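Local coordinates for protein pyruvate kinase 1 (Trypanosoma brucei brucei, PDB 4KCT) that catalyses phosphoryl transfer from phosphoenolpyruvate to ADP, giving pyruvate and ATP, the last step of glycolysis, and also has decarboxylase activity, at residues E89-F95 with F125-Y129; E99-G105 with V166-L172; D475-H481 with Q492-L498. All blocks are in the same frame, centred on the assembly; numbering follows the deposited sequence.

Interaction 1 of 3, residues E89-F95 with F125-Y129; sequences EIRTGLF and FYIDY
In the small β domain inserted into the pyruvate kinase TIM barrel, residues 89-95 run antiparallel to 125-129 (end-to-end directions 163° apart), joined by a single β bridge between T92 and I127 (CA-CA 4.3 Å). G93 N donates to Y126 O (2.8 Å), and D128 N to R91 O (3.0 Å). At D128 the backbone leaves extended geometry (psi 35°), and its p rotamer swings the carboxylate back, so that OD1 accepts R91 N (3.0 Å) where a main-chain carbonyl would serve in a regular ladder. OD2 of D128 accepts from two waters, one also donating to E89 O and the other to T92 O. I90 (m, t) sets CG2 3.5 Å from I127 CG2 and 3.8 Å from Y129 CB, while the t rotamer of Y129 carries its hydroxyl off to D186 N. T92 takes p, with OG1 donating to G93 O (2.8 Å). F125 (p) and F95 (m) meet obliquely, centroids 5.4 Å apart and planes at 59°, with F95 CE1 3.5 Å from F125 CB.

Interaction 2 of 3, residues E99-G105 with V166-L172; sequences EVSFAPG and VNNHHRL
A two-stranded antiparallel ribbon in the small β domain of pyruvate kinase pairs strand 99-102 with strand 170-172, the short axes passing 4.6 Å apart at 158°. The register sets V100 against L172 and F102 against H170 as hydrogen-bonded pairs (CA-CA 5.3 and 5.4 Å), with S101 and R171 as the non-hydrogen-bonded pair between them (4.2 Å). Before the ribbon proper, V166 O accepts G105 N (2.8 Å); G105 has positive phi (88°), and a CB there would jam against the preceding carbonyl. The V166 side chain (t) rests CG2 3.9 Å from F102 CD1. N167 and N168 turn away from 99-105, their side chains bonded to T150 and, for N168, also to V148 O. H169 (m) lays one face of its imidazole under P104, a CH-π contact with CD 3.4 Å from the ring centroid and 12° off the normal. H170 N donates to F102 O (3.1 Å) and H170 O accepts F102 N (2.8 Å); its t side chain reaches D145 through NE2. It shares a face with V100, F102 and L172; F102, H170 and L172 pack on M149 of strand 149-158, V100 on F95. R171, on the other face with S101, is extended (t, t) until chi3 turns to p, which brings its guanidinium to E99 (chi1 p) in a very short salt bridge, 2.4 Å between R171 NH1 and E99 OE1. L172 N donates to V100 O (2.7 Å), L172 O accepts V100 N (2.9 Å), and L172 CD1 lies 3.7 Å from F102 CE2.

Interaction 3 of 3, residues D475-H481 with Q492-L498; sequences DVVVVVH and QTRLIYL. With FDP (2,6-di-O-phosphono-beta-D-fructofuranose), chain F.
A β hairpin of the C-terminal α/β domain pairs strands 476-481 and 492-497 antiparallel, axes 4.6 Å apart at 150°. The hydrogen-bonded pairs are V477-I496, V479-R494 and H481-Q492. V477 N meets I496 O (2.8 Å) and I496 N meets V477 O (3.0 Å); V479 N meets R494 O (2.8 Å) and R494 N meets V479 O (2.9 Å). H481 N donates to Q492 O (3.2 Å), but the return bond from Q492 N to H481 O (3.1 Å) is weak, and L498 N donates to D475 O (2.9 Å). V478 and V480 bond through their backbones to strand 396-400. A neighbouring subunit's strand pairs with Q492, T493 and R494, extending the sheet, and R494 NH1 forms a salt bridge with D483 OD2 of that subunit. One water donates to V479 O and Q492 OE1 and accepts R494 NE (3.2 Å). H481, in the pocket of the bound bisphosphate, uses NE2 to accept R494 NH2 (2.9 Å) and places CA 3.4 Å from FDP O4.

How the interactions relate
Interactions 1 and 2 both belong to the small β domain: their segments alternate in sequence, their centres lie 16 Å apart, and F95 and F125 pack on interaction 2 (F95 CZ 3.6 Å from L172 CD1, F125 CE2 3.9 Å from F102 CZ). Interaction 1 is the more buried, a short bridge eked out by a carboxylate and waters; interaction 2 is a regular ribbon with a largely apolar inner face and an exposed outer face carrying the E99-R171 salt bridge. Interaction 3 lies across the chain's centre, its own centre about 60 and 66 Å from theirs. Its valine-rich hairpin is largely buried, meeting ligand and second subunit, whereas no other chain touches the first two.

Interaction 1 of 3, residues E89-F95 with F125-Y129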
loop_
_atom_site.group_PDB
_atom_site.type_symbol
_atom_site.label_atom_id
_atom_site.label_comp_id
_atom_site.label_asym_id
_atom_site.label_seq_id
_atom_site.Cartn_x
_atom_site.Cartn_y
_atom_site.Cartn_z
ATOM N N GLU A 89 -27.172 35.375 17.287
ATOM C CA GLU A 89 -26.362 36.427 16.690
ATOM C C GLU A 89 -25.939 37.466 17.710
ATOM O O GLU A 89 -26.528 37.569 18.793
ATOM C CB GLU A 89 -27.093 37.084 15.515
ATOM C CG GLU A 89 -28.500 37.523 15.829
ATOM C CD GLU A 89 -29.162 38.216 14.651
ATOM O OE1 GLU A 89 -30.194 38.887 14.860
ATOM O OE2 GLU A 89 -28.662 38.076 13.514
ATOM N N ILE A 90 -24.780 38.042 17.468
ATOM C CA ILE A 90 -24.341 39.193 18.220
ATOM C C ILE A 90 -24.392 40.371 17.277
ATOM O O ILE A 90 -23.938 40.283 16.129
ATOM C CB ILE A 90 -22.895 39.017 18.717
ATOM C CG1 ILE A 90 -22.770 37.745 19.557
ATOM C CG2 ILE A 90 -22.428 40.271 19.462
ATOM C CD1 ILE A 90 -21.329 37.369 19.867
ATOM N N ARG A 91 -24.981 41.462 17.740
ATOM C CA ARG A 91 -25.071 42.658 16.938
ATOM C C ARG A 91 -24.622 43.885 17.703
ATOM O O ARG A 91 -24.592 43.881 18.957
ATOM C CB ARG A 91 -26.504 42.826 16.399
ATOM C CG ARG A 91 -26.859 41.816 15.299
ATOM C CD ARG A 91 -28.289 41.984 14.796
ATOM N NE ARG A 91 -29.233 42.087 15.913
ATOM C CZ ARG A 91 -30.462 42.608 15.831
ATOM N NH1 ARG A 91 -31.216 42.695 16.923
ATOM N NH2 ARG A 91 -30.946 43.028 14.665
ATOM N N THR A 92 -24.251 44.938 16.964
ATOM C CA THR A 92 -24.055 46.262 17.548
ATOM C C THR A 92 -25.392 46.788 18.043
ATOM O O THR A 92 -26.452 46.291 17.639
ATOM C CB THR A 92 -23.479 47.271 16.513
ATOM O OG1 THR A 92 -24.491 47.614 15.556
ATOM C CG2 THR A 92 -22.269 46.675 15.766
ATOM N N GLY A 93 -25.343 47.877 18.807
ATOM C CA GLY A 93 -26.509 48.731 19.006
ATOM C C GLY A 93 -26.810 49.625 17.810
ATOM O O GLY A 93 -26.388 49.339 16.677
ATOM N N LEU A 94 -27.647 50.631 18.037
ATOM C CA LEU A 94 -27.903 51.668 17.032
ATOM C C LEU A 94 -26.863 52.772 17.134
ATOM O O LEU A 94 -26.105 52.850 18.120
ATOM C CB LEU A 94 -29.317 52.273 17.213
ATOM C CG LEU A 94 -30.430 51.334 17.693
ATOM C CD1 LEU A 94 -31.714 52.099 18.026
ATOM C CD2 LEU A 94 -30.701 50.263 16.655
ATOM N N PHE A 95 -26.879 53.659 16.144
ATOM C CA PHE A 95 -25.973 54.777 16.069
ATOM C C PHE A 95 -26.789 56.062 15.958
ATOM O O PHE A 95 -27.856 56.066 15.354
ATOM C CB PHE A 95 -25.078 54.624 14.840
ATOM C CG PHE A 95 -24.130 53.454 14.934
ATOM C CD1 PHE A 95 -22.918 53.582 15.608
ATOM C CD2 PHE A 95 -24.507 52.205 14.473
ATOM C CE1 PHE A 95 -22.085 52.493 15.787
ATOM C CE2 PHE A 95 -23.688 51.095 14.667
ATOM C CZ PHE A 95 -22.471 51.244 15.322
ATOM N N PHE A 125 -19.613 52.620 21.011
ATOM C CA PHE A 125 -20.865 51.976 20.649
ATOM C C PHE A 125 -21.031 50.617 21.315
ATOM O O PHE A 125 -20.085 50.067 21.901
ATOM C CB PHE A 125 -21.031 51.883 19.113
ATOM C CG PHE A 125 -20.083 50.918 18.444
ATOM C CD1 PHE A 125 -20.365 49.558 18.401
ATOM C CD2 PHE A 125 -18.934 51.385 17.798
ATOM C CE1 PHE A 125 -19.521 48.669 17.724
ATOM C CE2 PHE A 125 -18.096 50.517 17.108
ATOM C CZ PHE A 125 -18.369 49.146 17.092
ATOM N N TYR A 126 -22.247 50.105 21.256
ATOM C CA TYR A 126 -22.669 49.007 22.093
ATOM C C TYR A 126 -22.585 47.694 21.276
ATOM O O TYR A 126 -22.889 47.678 20.072
ATOM C CB TYR A 126 -24.112 49.259 22.528
ATOM C CG TYR A 126 -24.793 48.085 23.180
ATOM C CD1 TYR A 126 -24.524 47.754 24.504
ATOM C CD2 TYR A 126 -25.829 47.398 22.521
ATOM C CE1 TYR A 126 -25.185 46.710 25.126
ATOM C CE2 TYR A 126 -26.551 46.403 23.167
ATOM C CZ TYR A 126 -26.202 46.046 24.458
ATOM O OH TYR A 126 -26.892 45.063 25.104
ATOM N N ILE A 127 -22.213 46.604 21.946
ATOM C CA ILE A 127 -22.335 45.251 21.368
ATOM C C ILE A 127 -23.103 44.381 22.365
ATOM O O ILE A 127 -22.866 44.475 23.573
ATOM C CB ILE A 127 -20.930 44.663 21.077
ATOM C CG1 ILE A 127 -20.310 45.370 19.872
ATOM C CG2 ILE A 127 -20.998 43.161 20.819
ATOM C CD1 ILE A 127 -18.851 44.982 19.623
ATOM N N ASP A 128 -24.119 43.658 21.884
ATOM C CA ASP A 128 -25.126 43.056 22.771
ATOM C C ASP A 128 -24.733 41.662 23.285
ATOM O O ASP A 128 -25.593 40.837 23.530
ATOM C CB ASP A 128 -26.507 43.005 22.092
ATOM C CG ASP A 128 -26.548 42.028 20.882
ATOM O OD1 ASP A 128 -25.598 41.242 20.682
ATOM O OD2 ASP A 128 -27.544 42.034 20.152
ATOM N N TYR A 129 -23.446 41.443 23.525
ATOM C CA TYR A 129 -22.961 40.175 24.113
ATOM C C TYR A 129 -22.232 40.429 25.433
ATOM O O TYR A 129 -21.152 40.990 25.423
ATOM C CB TYR A 129 -21.995 39.479 23.127
ATOM C CG TYR A 129 -21.474 38.162 23.613
ATOM C CD1 TYR A 129 -22.340 37.097 23.837
ATOM C CD2 TYR A 129 -20.130 38.002 23.953
ATOM C CE1 TYR A 129 -21.878 35.903 24.339
ATOM C CE2 TYR A 129 -19.652 36.788 24.454
ATOM C CZ TYR A 129 -20.527 35.743 24.609
ATOM O OH TYR A 129 -20.101 34.554 25.108
HETATM O O HOH W 1 -25.824 38.512 21.554
HETATM O O HOH W 2 -28.243 40.206 18.593
HETATM O O HOH W 3 -28.458 44.963 19.106
HETATM O O HOH W 4 -24.657 51.563 20.173
#

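Interaction 2 of 3, residues E99-G105 with V166-L172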
loop_
_atom_site.group_PDB
_atom_site.type_symbol
_atom_site.label_atom_id
_atom_site.label_comp_id
_atom_site.label_asym_id
_atom_site.label_seq_id
_atom_site.Cartn_x
_atom_site.Cartn_y
_atom_site.Cartn_z
ATOM N N GLU A 99 -26.195 56.225 11.425
ATOM C CA GLU A 99 -24.976 55.829 10.699
ATOM C C GLU A 99 -23.762 56.520 11.268
ATOM O O GLU A 99 -23.842 57.667 11.684
ATOM C CB GLU A 99 -25.092 56.153 9.207
ATOM C CG GLU A 99 -25.358 57.624 8.898
ATOM C CD GLU A 99 -25.499 57.895 7.398
ATOM O OE1 GLU A 99 -24.741 57.278 6.609
ATOM O OE2 GLU A 99 -26.382 58.708 7.007
ATOM N N VAL A 100 -22.620 55.845 11.207
ATOM C CA VAL A 100 -21.334 56.438 11.586
ATOM C C VAL A 100 -20.249 55.904 10.653
ATOM O O VAL A 100 -20.263 54.724 10.287
ATOM C CB VAL A 100 -20.948 56.065 13.041
ATOM C CG1 VAL A 100 -19.472 56.309 13.276
ATOM C CG2 VAL A 100 -21.781 56.867 14.036
ATOM N N SER A 101 -19.308 56.764 10.278
ATOM C CA SER A 101 -18.199 56.348 9.411
ATOM C C SER A 101 -16.861 56.325 10.151
ATOM O O SER A 101 -16.543 57.250 10.902
ATOM C CB SER A 101 -18.104 57.262 8.186
ATOM O OG SER A 101 -19.213 57.062 7.337
ATOM N N PHE A 102 -16.113 55.238 9.976
ATOM C CA PHE A 102 -14.816 55.078 10.634
ATOM C C PHE A 102 -13.706 55.064 9.599
ATOM O O PHE A 102 -13.901 54.598 8.470
ATOM C CB PHE A 102 -14.765 53.772 11.433
ATOM C CG PHE A 102 -15.778 53.698 12.551
ATOM C CD1 PHE A 102 -15.437 54.091 13.837
ATOM C CD2 PHE A 102 -17.050 53.178 12.323
ATOM C CE1 PHE A 102 -16.353 53.998 14.871
ATOM C CE2 PHE A 102 -17.965 53.072 13.354
ATOM C CZ PHE A 102 -17.614 53.482 14.635
ATOM N N ALA A 103 -12.517 55.485 10.020
ATOM C CA ALA A 103 -11.333 55.436 9.172
ATOM C C ALA A 103 -10.234 54.664 9.895
ATOM O O ALA A 103 -10.234 54.593 11.125
ATOM C CB ALA A 103 -10.865 56.855 8.843
ATOM N N PRO A 104 -9.305 54.058 9.133
ATOM C CA PRO A 104 -8.174 53.362 9.766
ATOM C C PRO A 104 -7.523 54.239 10.823
ATOM O O PRO A 104 -7.396 55.454 10.631
ATOM C CB PRO A 104 -7.195 53.134 8.594
ATOM C CG PRO A 104 -8.022 53.291 7.356
ATOM C CD PRO A 104 -9.076 54.298 7.695
ATOM N N GLY A 105 -7.153 53.640 11.947
ATOM C CA GLY A 105 -6.477 54.371 13.016
ATOM C C GLY A 105 -7.428 55.019 14.012
ATOM O O GLY A 105 -7.018 55.391 15.104
ATOM N N VAL A 166 -9.549 50.831 14.827
ATOM C CA VAL A 166 -10.212 50.538 13.540
ATOM C C VAL A 166 -9.179 50.267 12.447
ATOM O O VAL A 166 -8.239 51.052 12.271
ATOM C CB VAL A 166 -11.103 51.710 13.101
ATOM C CG1 VAL A 166 -11.640 51.476 11.677
ATOM C CG2 VAL A 166 -12.244 51.899 14.095
ATOM N N ASN A 167 -9.362 49.173 11.702
ATOM C CA ASN A 167 -8.375 48.754 10.701
ATOM C C ASN A 167 -8.652 49.280 9.313
ATOM O O ASN A 167 -7.739 49.432 8.523
ATOM C CB ASN A 167 -8.232 47.237 10.652
ATOM C CG ASN A 167 -7.525 46.685 11.859
ATOM O OD1 ASN A 167 -7.831 45.583 12.313
ATOM N ND2 ASN A 167 -6.693 47.499 12.477
ATOM N N ASN A 168 -9.915 49.519 8.991
ATOM C CA ASN A 168 -10.257 49.910 7.629
ATOM C C ASN A 168 -11.458 50.835 7.542
ATOM O O ASN A 168 -12.210 50.977 8.510
ATOM C CB ASN A 168 -10.442 48.676 6.737
ATOM C CG ASN A 168 -11.444 47.684 7.302
ATOM O OD1 ASN A 168 -11.257 47.138 8.391
ATOM N ND2 ASN A 168 -12.452 47.368 6.515
ATOM N N HIS A 169 -11.577 51.539 6.417
ATOM C CA HIS A 169 -12.701 52.451 6.187
ATOM C C HIS A 169 -13.984 51.665 6.168
ATOM O O HIS A 169 -14.060 50.647 5.519
ATOM C CB HIS A 169 -12.534 53.193 4.847
ATOM C CG HIS A 169 -11.522 54.315 4.888
ATOM N ND1 HIS A 169 -10.252 54.167 4.445
ATOM C CD2 HIS A 169 -11.637 55.647 5.311
ATOM C CE1 HIS A 169 -9.591 55.341 4.568
ATOM N NE2 HIS A 169 -10.437 56.245 5.094
ATOM N N HIS A 170 -14.996 52.134 6.893
ATOM C CA HIS A 170 -16.323 51.537 6.835
ATOM C C HIS A 170 -17.372 52.451 7.409
ATOM O O HIS A 170 -17.092 53.245 8.306
ATOM C CB HIS A 170 -16.346 50.196 7.557
ATOM C CG HIS A 170 -17.497 49.311 7.151
ATOM N ND1 HIS A 170 -17.789 49.048 5.859
ATOM C CD2 HIS A 170 -18.503 48.712 7.906
ATOM C CE1 HIS A 170 -18.904 48.301 5.796
ATOM N NE2 HIS A 170 -19.308 48.050 7.047
ATOM N N ARG A 171 -18.600 52.310 6.914
ATOM C CA ARG A 171 -19.757 53.044 7.437
ATOM C C ARG A 171 -20.684 52.046 8.107
ATOM O O ARG A 171 -21.136 51.092 7.468
ATOM C CB ARG A 171 -20.523 53.733 6.286
ATOM C CG ARG A 171 -21.664 54.626 6.767
ATOM C CD ARG A 171 -22.358 55.351 5.611
ATOM N NE ARG A 171 -23.182 54.435 4.830
ATOM C CZ ARG A 171 -24.503 54.321 4.950
ATOM N NH1 ARG A 171 -25.182 55.137 5.745
ATOM N NH2 ARG A 171 -25.151 53.432 4.222
ATOM N N LEU A 172 -20.907 52.206 9.403
ATOM C CA LEU A 172 -21.832 51.328 10.104
ATOM C C LEU A 172 -23.225 51.945 10.113
ATOM O O LEU A 172 -23.371 53.123 10.386
ATOM C CB LEU A 172 -21.357 51.083 11.547
ATOM C CG LEU A 172 -20.154 50.164 11.711
ATOM C CD1 LEU A 172 -19.906 49.897 13.197
ATOM C CD2 LEU A 172 -20.382 48.860 10.953
#

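Interaction 3 of 3, residues D475-H481 with Q492-L498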
loop_
_atom_site.group_PDB
_atom_site.type_symbol
_atom_site.label_atom_id
_atom_site.label_comp_id
_atom_site.label_asym_id
_atom_site.label_seq_id
_atom_site.Cartn_x
_atom_site.Cartn_y
_atom_site.Cartn_z
ATOM N N ASP A 475 -29.134 -8.135 -16.250
ATOM C CA ASP A 475 -28.133 -7.447 -15.404
ATOM C C ASP A 475 -28.169 -8.005 -13.978
ATOM O O ASP A 475 -29.255 -8.283 -13.434
ATOM C CB ASP A 475 -28.372 -5.922 -15.369
ATOM C CG ASP A 475 -28.026 -5.225 -16.730
ATOM O OD1 ASP A 475 -27.204 -5.767 -17.492
ATOM O OD2 ASP A 475 -28.628 -4.183 -17.042
ATOM N N VAL A 476 -27.009 -7.975 -13.317
ATOM C CA VAL A 476 -26.933 -8.321 -11.897
ATOM C C VAL A 476 -27.301 -7.120 -11.020
ATOM O O VAL A 476 -26.829 -6.019 -11.242
ATOM C CB VAL A 476 -25.530 -8.819 -11.500
ATOM C CG1 VAL A 476 -25.564 -9.434 -10.092
ATOM C CG2 VAL A 476 -25.034 -9.833 -12.490
ATOM N N VAL A 477 -28.107 -7.360 -9.984
ATOM C CA VAL A 477 -28.389 -6.345 -8.965
ATOM C C VAL A 477 -28.055 -6.939 -7.603
ATOM O O VAL A 477 -28.269 -8.132 -7.382
ATOM C CB VAL A 477 -29.872 -5.956 -8.977
ATOM C CG1 VAL A 477 -30.207 -5.061 -7.788
ATOM C CG2 VAL A 477 -30.204 -5.226 -10.265
ATOM N N VAL A 478 -27.426 -6.151 -6.733
ATOM C CA VAL A 478 -27.102 -6.631 -5.383
ATOM C C VAL A 478 -28.230 -6.218 -4.448
ATOM O O VAL A 478 -28.570 -5.032 -4.365
ATOM C CB VAL A 478 -25.753 -6.067 -4.871
ATOM C CG1 VAL A 478 -25.456 -6.621 -3.450
ATOM C CG2 VAL A 478 -24.621 -6.434 -5.855
ATOM N N VAL A 479 -28.821 -7.193 -3.756
ATOM C CA VAL A 479 -30.079 -6.970 -3.023
ATOM C C VAL A 479 -29.839 -7.250 -1.542
ATOM O O VAL A 479 -29.433 -8.347 -1.171
ATOM C CB VAL A 479 -31.185 -7.906 -3.518
ATOM C CG1 VAL A 479 -32.489 -7.682 -2.744
ATOM C CG2 VAL A 479 -31.388 -7.732 -5.021
ATOM N N VAL A 480 -30.158 -6.273 -0.705
ATOM C CA VAL A 480 -29.830 -6.340 0.714
ATOM C C VAL A 480 -31.127 -6.178 1.522
ATOM O O VAL A 480 -31.863 -5.191 1.348
ATOM C CB VAL A 480 -28.859 -5.207 1.103
ATOM C CG1 VAL A 480 -28.638 -5.175 2.631
ATOM C CG2 VAL A 480 -27.519 -5.357 0.341
ATOM N N HIS A 481 -31.401 -7.140 2.400
ATOM C CA HIS A 481 -32.486 -7.017 3.396
ATOM C C HIS A 481 -32.300 -8.103 4.426
ATOM O O HIS A 481 -31.218 -8.687 4.506
ATOM C CB HIS A 481 -33.882 -7.095 2.740
ATOM C CG HIS A 481 -34.080 -8.297 1.830
ATOM N ND1 HIS A 481 -34.315 -9.559 2.308
ATOM C CD2 HIS A 481 -34.182 -8.380 0.440
ATOM C CE1 HIS A 481 -34.497 -10.407 1.260
ATOM N NE2 HIS A 481 -34.452 -9.688 0.125
ATOM N N GLN A 492 -28.589 -10.068 5.262
ATOM C CA GLN A 492 -28.526 -10.919 4.069
ATOM C C GLN A 492 -28.192 -10.037 2.842
ATOM O O GLN A 492 -28.752 -8.961 2.694
ATOM C CB GLN A 492 -29.894 -11.601 3.853
ATOM C CG GLN A 492 -29.963 -12.438 2.577
ATOM C CD GLN A 492 -31.311 -13.102 2.400
ATOM O OE1 GLN A 492 -32.134 -12.687 1.558
ATOM N NE2 GLN A 492 -31.554 -14.125 3.181
ATOM N N THR A 493 -27.324 -10.534 1.953
ATOM C CA THR A 493 -27.126 -9.933 0.618
ATOM C C THR A 493 -27.256 -11.038 -0.406
ATOM O O THR A 493 -26.731 -12.151 -0.190
ATOM C CB THR A 493 -25.670 -9.430 0.441
ATOM O OG1 THR A 493 -25.203 -8.799 1.638
ATOM C CG2 THR A 493 -25.561 -8.452 -0.743
ATOM N N ARG A 494 -27.832 -10.713 -1.563
ATOM C CA ARG A 494 -28.034 -11.702 -2.664
ATOM C C ARG A 494 -27.615 -11.006 -3.956
ATOM O O ARG A 494 -27.911 -9.826 -4.131
ATOM C CB ARG A 494 -29.519 -12.035 -2.828
ATOM C CG ARG A 494 -30.146 -12.788 -1.682
ATOM C CD ARG A 494 -31.539 -13.207 -2.062
ATOM N NE ARG A 494 -32.520 -12.132 -1.954
ATOM C CZ ARG A 494 -33.686 -12.159 -2.596
ATOM N NH1 ARG A 494 -33.972 -13.185 -3.397
ATOM N NH2 ARG A 494 -34.596 -11.239 -2.361
ATOM N N LEU A 495 -27.060 -11.754 -4.894
ATOM C CA LEU A 495 -26.917 -11.267 -6.265
ATOM C C LEU A 495 -28.030 -11.869 -7.087
ATOM O O LEU A 495 -28.149 -13.079 -7.155
ATOM C CB LEU A 495 -25.580 -11.694 -6.870
ATOM C CG LEU A 495 -24.293 -11.311 -6.140
ATOM C CD1 LEU A 495 -23.123 -11.098 -7.102
ATOM C CD2 LEU A 495 -24.490 -10.120 -5.250
ATOM N N ILE A 496 -28.834 -11.020 -7.713
ATOM C CA ILE A 496 -29.987 -11.467 -8.486
ATOM C C ILE A 496 -29.853 -10.944 -9.914
ATOM O O ILE A 496 -29.463 -9.793 -10.115
ATOM C CB ILE A 496 -31.276 -10.925 -7.853
ATOM C CG1 ILE A 496 -31.490 -11.604 -6.499
ATOM C CG2 ILE A 496 -32.485 -11.182 -8.757
ATOM C CD1 ILE A 496 -32.597 -10.970 -5.687
ATOM N N TYR A 497 -30.107 -11.798 -10.899
ATOM C CA TYR A 497 -30.233 -11.340 -12.280
ATOM C C TYR A 497 -31.650 -10.836 -12.538
ATOM O O TYR A 497 -32.623 -11.544 -12.276
ATOM C CB TYR A 497 -29.941 -12.479 -13.260
ATOM C CG TYR A 497 -28.517 -12.854 -13.323
ATOM C CD1 TYR A 497 -28.019 -13.890 -12.542
ATOM C CD2 TYR A 497 -27.632 -12.148 -14.129
ATOM C CE1 TYR A 497 -26.680 -14.233 -12.591
ATOM C CE2 TYR A 497 -26.291 -12.443 -14.145
ATOM C CZ TYR A 497 -25.817 -13.492 -13.390
ATOM O OH TYR A 497 -24.490 -13.829 -13.474
ATOM N N LEU A 498 -31.764 -9.682 -13.177
ATOM C CA LEU A 498 -33.079 -9.167 -13.535
ATOM C C LEU A 498 -33.730 -10.061 -14.540
ATOM O O LEU A 498 -33.100 -10.444 -15.527
ATOM C CB LEU A 498 -32.981 -7.776 -14.106
ATOM C CG LEU A 498 -32.807 -6.695 -13.075
ATOM C CD1 LEU A 498 -32.574 -5.391 -13.805
ATOM C CD2 LEU A 498 -34.037 -6.599 -12.201
HETATM P P1 FDP F . -38.435 -5.510 7.339
HETATM O O1P FDP F . -38.253 -6.519 6.225
HETATM O O2P FDP F . -39.246 -4.319 6.895
HETATM O O3P FDP F . -38.830 -6.099 8.683
HETATM O O1 FDP F . -36.594 -6.167 10.135
HETATM C C1 FDP F . -35.954 -6.642 8.946
HETATM C C2 FDP F . -35.721 -5.459 8.014
HETATM O O2 FDP F . -36.964 -4.838 7.584
HETATM C C3 FDP F . -34.876 -5.822 6.797
HETATM O O3 FDP F . -35.623 -6.552 5.826
HETATM C C4 FDP F . -34.514 -4.437 6.288
HETATM O O4 FDP F . -33.425 -4.444 5.349
HETATM C C5 FDP F . -34.152 -3.739 7.591
HETATM O O5 FDP F . -34.909 -4.444 8.642
HETATM C C6 FDP F . -34.529 -2.264 7.542
HETATM O O6 FDP F . -33.890 -1.612 8.642
HETATM P P2 FDP F . -33.822 0.006 8.664
HETATM O O4P FDP F . -32.911 0.376 7.481
HETATM O O5P FDP F . -35.249 0.422 8.494
HETATM O O6P FDP F . -33.210 0.335 10.003
HETATM O O HOH W 5 -31.335 -10.051 0.152
#